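Local atomic coordinates of high-affinity zinc uptake system protein znuA (Streptococcus suis, PDB entry 3MFQ), a protein that probably captures zinc or related metal ions outside the cell and hands them to an ABC importer, binding zinc in a cleft between two lobes. Residues 201-209 and 226-237. Sequence-based numbering, arbitrary orientation.
Sequences MIETVNLII and RMKKLQEAVKAK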
loop_
_atom_site.group_PDB
_atom_site.type_symbol
_atom_site.label_atom_id
_atom_site.label_comp_id
_atom_site.label_asym_id
_atom_site.label_seq_id
_atom_site.Cartn_x
_atom_site.Cartn_y
_atom_site.Cartn_z
ATOM N N MET A 201 18.713 -9.274 -7.291
ATOM C CA MET A 201 19.004 -8.158 -8.173
ATOM C C MET A 201 19.223 -8.685 -9.584
ATOM O O MET A 201 18.594 -8.222 -10.535
ATOM C CB MET A 201 20.248 -7.415 -7.690
ATOM C CG MET A 201 20.060 -6.732 -6.350
ATOM S SD MET A 201 19.108 -5.212 -6.504
ATOM C CE MET A 201 20.328 -4.132 -7.244
ATOM N N ILE A 202 20.112 -9.666 -9.703
ATOM C CA ILE A 202 20.434 -10.282 -10.985
ATOM C C ILE A 202 19.212 -10.956 -11.583
ATOM O O ILE A 202 18.909 -10.785 -12.763
ATOM C CB ILE A 202 21.527 -11.344 -10.828
ATOM C CG1 ILE A 202 22.753 -10.748 -10.135
ATOM C CG2 ILE A 202 21.894 -11.926 -12.183
ATOM C CD1 ILE A 202 23.783 -11.779 -9.725
ATOM N N GLU A 203 18.525 -11.738 -10.759
ATOM C CA GLU A 203 17.277 -12.369 -11.153
ATOM C C GLU A 203 16.402 -11.353 -11.866
ATOM O O GLU A 203 15.850 -11.626 -12.930
ATOM C CB GLU A 203 16.548 -12.892 -9.916
ATOM C CG GLU A 203 16.348 -14.396 -9.885
ATOM C CD GLU A 203 15.255 -14.858 -10.828
ATOM O OE1 GLU A 203 14.510 -15.791 -10.457
ATOM O OE2 GLU A 203 15.138 -14.288 -11.935
ATOM N N THR A 204 16.291 -10.171 -11.269
ATOM C CA THR A 204 15.468 -9.105 -11.821
ATOM C C THR A 204 16.063 -8.577 -13.118
ATOM O O THR A 204 15.347 -8.349 -14.093
ATOM C CB THR A 204 15.308 -7.949 -10.821
ATOM O OG1 THR A 204 14.820 -8.460 -9.575
ATOM C CG2 THR A 204 14.333 -6.919 -11.356
ATOM N N VAL A 205 17.376 -8.385 -13.126
ATOM C CA VAL A 205 18.064 -7.941 -14.328
ATOM C C VAL A 205 17.729 -8.861 -15.491
ATOM O O VAL A 205 17.277 -8.409 -16.540
ATOM C CB VAL A 205 19.584 -7.923 -14.132
ATOM C CG1 VAL A 205 20.275 -7.551 -15.433
ATOM C CG2 VAL A 205 19.958 -6.956 -13.027
ATOM N N ASN A 206 17.948 -10.156 -15.298
ATOM C CA ASN A 206 17.644 -11.142 -16.327
ATOM C C ASN A 206 16.184 -11.078 -16.756
ATOM O O ASN A 206 15.861 -11.293 -17.921
ATOM C CB ASN A 206 17.981 -12.549 -15.840
ATOM C CG ASN A 206 19.452 -12.715 -15.517
ATOM O OD1 ASN A 206 20.268 -11.846 -15.826
ATOM N ND2 ASN A 206 19.799 -13.834 -14.893
ATOM N N LEU A 207 15.303 -10.783 -15.807
ATOM C CA LEU A 207 13.884 -10.654 -16.111
ATOM C C LEU A 207 13.620 -9.441 -16.994
ATOM O O LEU A 207 12.807 -9.497 -17.915
ATOM C CB LEU A 207 13.060 -10.577 -14.823
ATOM C CG LEU A 207 12.388 -11.876 -14.364
ATOM C CD1 LEU A 207 12.733 -13.036 -15.285
ATOM C CD2 LEU A 207 12.751 -12.206 -12.924
ATOM N N ILE A 208 14.313 -8.345 -16.709
ATOM C CA ILE A 208 14.196 -7.141 -17.520
ATOM C C ILE A 208 14.652 -7.423 -18.944
ATOM O O ILE A 208 14.006 -7.015 -19.909
ATOM C CB ILE A 208 15.043 -5.998 -16.947
ATOM C CG1 ILE A 208 14.571 -5.645 -15.537
ATOM C CG2 ILE A 208 14.977 -4.782 -17.852
ATOM C CD1 ILE A 208 15.364 -4.536 -14.894
ATOM N N ILE A 209 15.769 -8.134 -19.064
ATOM C CA ILE A 209 16.341 -8.462 -20.362
ATOM C C ILE A 209 15.426 -9.391 -21.145
ATOM O O ILE A 209 15.204 -9.199 -22.339
ATOM C CB ILE A 209 17.713 -9.142 -20.213
ATOM C CG1 ILE A 209 18.585 -8.382 -19.211
ATOM C CG2 ILE A 209 18.403 -9.248 -21.562
ATOM C CD1 ILE A 209 18.895 -6.963 -19.621
ATOM N N ARG A 226 18.750 1.701 -4.857
ATOM C CA ARG A 226 18.593 0.299 -5.205
ATOM C C ARG A 226 18.186 0.120 -6.661
ATOM O O ARG A 226 18.660 -0.792 -7.335
ATOM C CB ARG A 226 17.548 -0.348 -4.304
ATOM C CG ARG A 226 17.270 -1.795 -4.637
ATOM C CD ARG A 226 16.011 -2.263 -3.947
ATOM N NE ARG A 226 16.009 -1.904 -2.534
ATOM C CZ ARG A 226 15.052 -2.252 -1.682
ATOM N NH1 ARG A 226 14.022 -2.972 -2.103
ATOM N NH2 ARG A 226 15.125 -1.885 -0.411
ATOM N N MET A 227 17.299 0.987 -7.139
ATOM C CA MET A 227 16.812 0.887 -8.510
ATOM C C MET A 227 17.822 1.454 -9.498
ATOM O O MET A 227 17.818 1.094 -10.673
ATOM C CB MET A 227 15.458 1.584 -8.664
ATOM C CG MET A 227 14.363 1.005 -7.783
ATOM S SD MET A 227 14.075 -0.756 -8.056
ATOM C CE MET A 227 13.200 -0.730 -9.615
ATOM N N LYS A 228 18.691 2.339 -9.020
ATOM C CA LYS A 228 19.742 2.884 -9.868
ATOM C C LYS A 228 20.946 1.955 -9.917
ATOM O O LYS A 228 21.708 1.963 -10.882
ATOM C CB LYS A 228 20.146 4.288 -9.420
ATOM C CG LYS A 228 19.168 5.359 -9.872
ATOM C CD LYS A 228 19.796 6.741 -9.860
ATOM C CE LYS A 228 18.891 7.756 -10.541
ATOM N NZ LYS A 228 19.470 9.129 -10.520
ATOM N N LYS A 229 21.111 1.152 -8.873
ATOM C CA LYS A 229 22.101 0.083 -8.887
ATOM C C LYS A 229 21.564 -1.078 -9.716
ATOM O O LYS A 229 22.326 -1.893 -10.235
ATOM C CB LYS A 229 22.425 -0.379 -7.465
ATOM C CG LYS A 229 23.641 0.297 -6.853
ATOM C CD LYS A 229 24.922 -0.146 -7.545
ATOM C CE LYS A 229 26.142 0.566 -6.973
ATOM N NZ LYS A 229 27.409 0.022 -7.538
ATOM N N LEU A 230 20.240 -1.139 -9.836
ATOM C CA LEU A 230 19.575 -2.162 -10.632
ATOM C C LEU A 230 19.659 -1.801 -12.108
ATOM O O LEU A 230 19.823 -2.671 -12.964
ATOM C CB LEU A 230 18.112 -2.290 -10.203
ATOM C CG LEU A 230 17.258 -3.345 -10.907
ATOM C CD1 LEU A 230 17.836 -4.731 -10.692
ATOM C CD2 LEU A 230 15.823 -3.280 -10.412
ATOM N N GLN A 231 19.539 -0.509 -12.392
ATOM C CA GLN A 231 19.667 0.010 -13.746
ATOM C C GLN A 231 21.081 -0.189 -14.268
ATOM O O GLN A 231 21.288 -0.584 -15.416
ATOM C CB GLN A 231 19.332 1.498 -13.759
ATOM C CG GLN A 231 19.865 2.241 -14.966
ATOM C CD GLN A 231 19.619 3.732 -14.879
ATOM O OE1 GLN A 231 20.144 4.411 -13.996
ATOM N NE2 GLN A 231 18.819 4.252 -15.799
ATOM N N GLU A 232 22.052 0.097 -13.409
ATOM C CA GLU A 232 23.461 -0.021 -13.751
ATOM C C GLU A 232 23.816 -1.454 -14.134
ATOM O O GLU A 232 24.595 -1.685 -15.059
ATOM C CB GLU A 232 24.312 0.443 -12.569
ATOM C CG GLU A 232 25.805 0.425 -12.808
ATOM C CD GLU A 232 26.579 0.948 -11.613
ATOM O OE1 GLU A 232 27.394 0.187 -11.050
ATOM O OE2 GLU A 232 26.362 2.119 -11.229
ATOM N N ALA A 233 23.237 -2.413 -13.420
ATOM C CA ALA A 233 23.483 -3.827 -13.685
ATOM C C ALA A 233 22.915 -4.248 -15.037
ATOM O O ALA A 233 23.531 -5.029 -15.763
ATOM C CB ALA A 233 22.898 -4.682 -12.574
ATOM N N VAL A 234 21.735 -3.730 -15.365
ATOM C CA VAL A 234 21.111 -4.006 -16.653
ATOM C C VAL A 234 22.015 -3.535 -17.785
ATOM O O VAL A 234 22.340 -4.299 -18.692
ATOM C CB VAL A 234 19.741 -3.318 -16.777
ATOM C CG1 VAL A 234 19.203 -3.456 -18.192
ATOM C CG2 VAL A 234 18.762 -3.896 -15.767
ATOM N N LYS A 235 22.422 -2.271 -17.718
ATOM C CA LYS A 235 23.326 -1.695 -18.706
ATOM C C LYS A 235 24.626 -2.487 -18.774
ATOM O O LYS A 235 25.268 -2.558 -19.822
ATOM C CB LYS A 235 23.620 -0.234 -18.365
ATOM C CG LYS A 235 24.513 0.475 -19.367
ATOM C CD LYS A 235 24.664 1.946 -19.013
ATOM C CE LYS A 235 25.399 2.710 -20.103
ATOM N NZ LYS A 235 25.426 4.175 -19.829
ATOM N N ALA A 236 25.009 -3.083 -17.648
ATOM C CA ALA A 236 26.202 -3.916 -17.591
ATOM C C ALA A 236 26.028 -5.137 -18.485
ATOM O O ALA A 236 27.002 -5.783 -18.871
ATOM C CB ALA A 236 26.498 -4.332 -16.161
ATOM N N LYS A 237 24.777 -5.449 -18.803
ATOM C CA LYS A 237 24.469 -6.502 -19.761
ATOM C C LYS A 237 23.980 -5.887 -21.066
ATOM O O LYS A 237 23.659 -6.596 -22.019
ATOM C CB LYS A 237 23.418 -7.457 -19.200
ATOM C CG LYS A 237 23.892 -8.231 -17.988
ATOM C CD LYS A 237 23.084 -9.500 -17.800
ATOM C CE LYS A 237 23.624 -10.324 -16.642
ATOM N NZ LYS A 237 22.910 -11.622 -16.496
#
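Two consecutive helices of an alpha/beta lobe, 198-211 and 225-235, pack through Val205 of the first and Leu230, Ala233 and Val234 of the second. Their axes come within 9.5 Å at a crossing angle of -57°, and the backbones come nearest at Val205 and Val234, whose CA atoms are 5.5 Å apart. Val205 sits among Leu230, Ala233, Val234 and Lys237, spaced i, i+3, i+4 and i+7: CG2 meets Ala233 CB at 3.7 Å and also touches Leu230 CD1, while CG1, anti to the backbone N (chi1 176°), rests over Val234 CA and reaches the aliphatic chain of Lys237. Strand 215-217 links the helices in an alpha-beta-alpha succession, and its Ile216 touches both Ile208 and Leu230, closing the inner side of the interface. There Ile208 CD1 meets Val234 CG2 at 3.6 Å, roughly at right angles. The other branch of Val234, CG1, packs against Ile209 CD1 at 3.8 Å.

At the other end, Met201 bends at chi2 and chi3, bringing CE over the backbone turn to 3.7 Å from Arg226 O and also near Leu230 CB. Arg226 continues beyond this packing: its NH1 hydrogen-bonds to Pro169 O, beside the zinc ligand His170, and the side chain of Arg226 comes to about 9 Å from the bound zinc ion. On the exposed side, Lys237, extended beyond CG, donates NZ to Asn206 OD1 at 2.7 Å; the C=O...N angle is 139°, with the donor tilted from the amide plane.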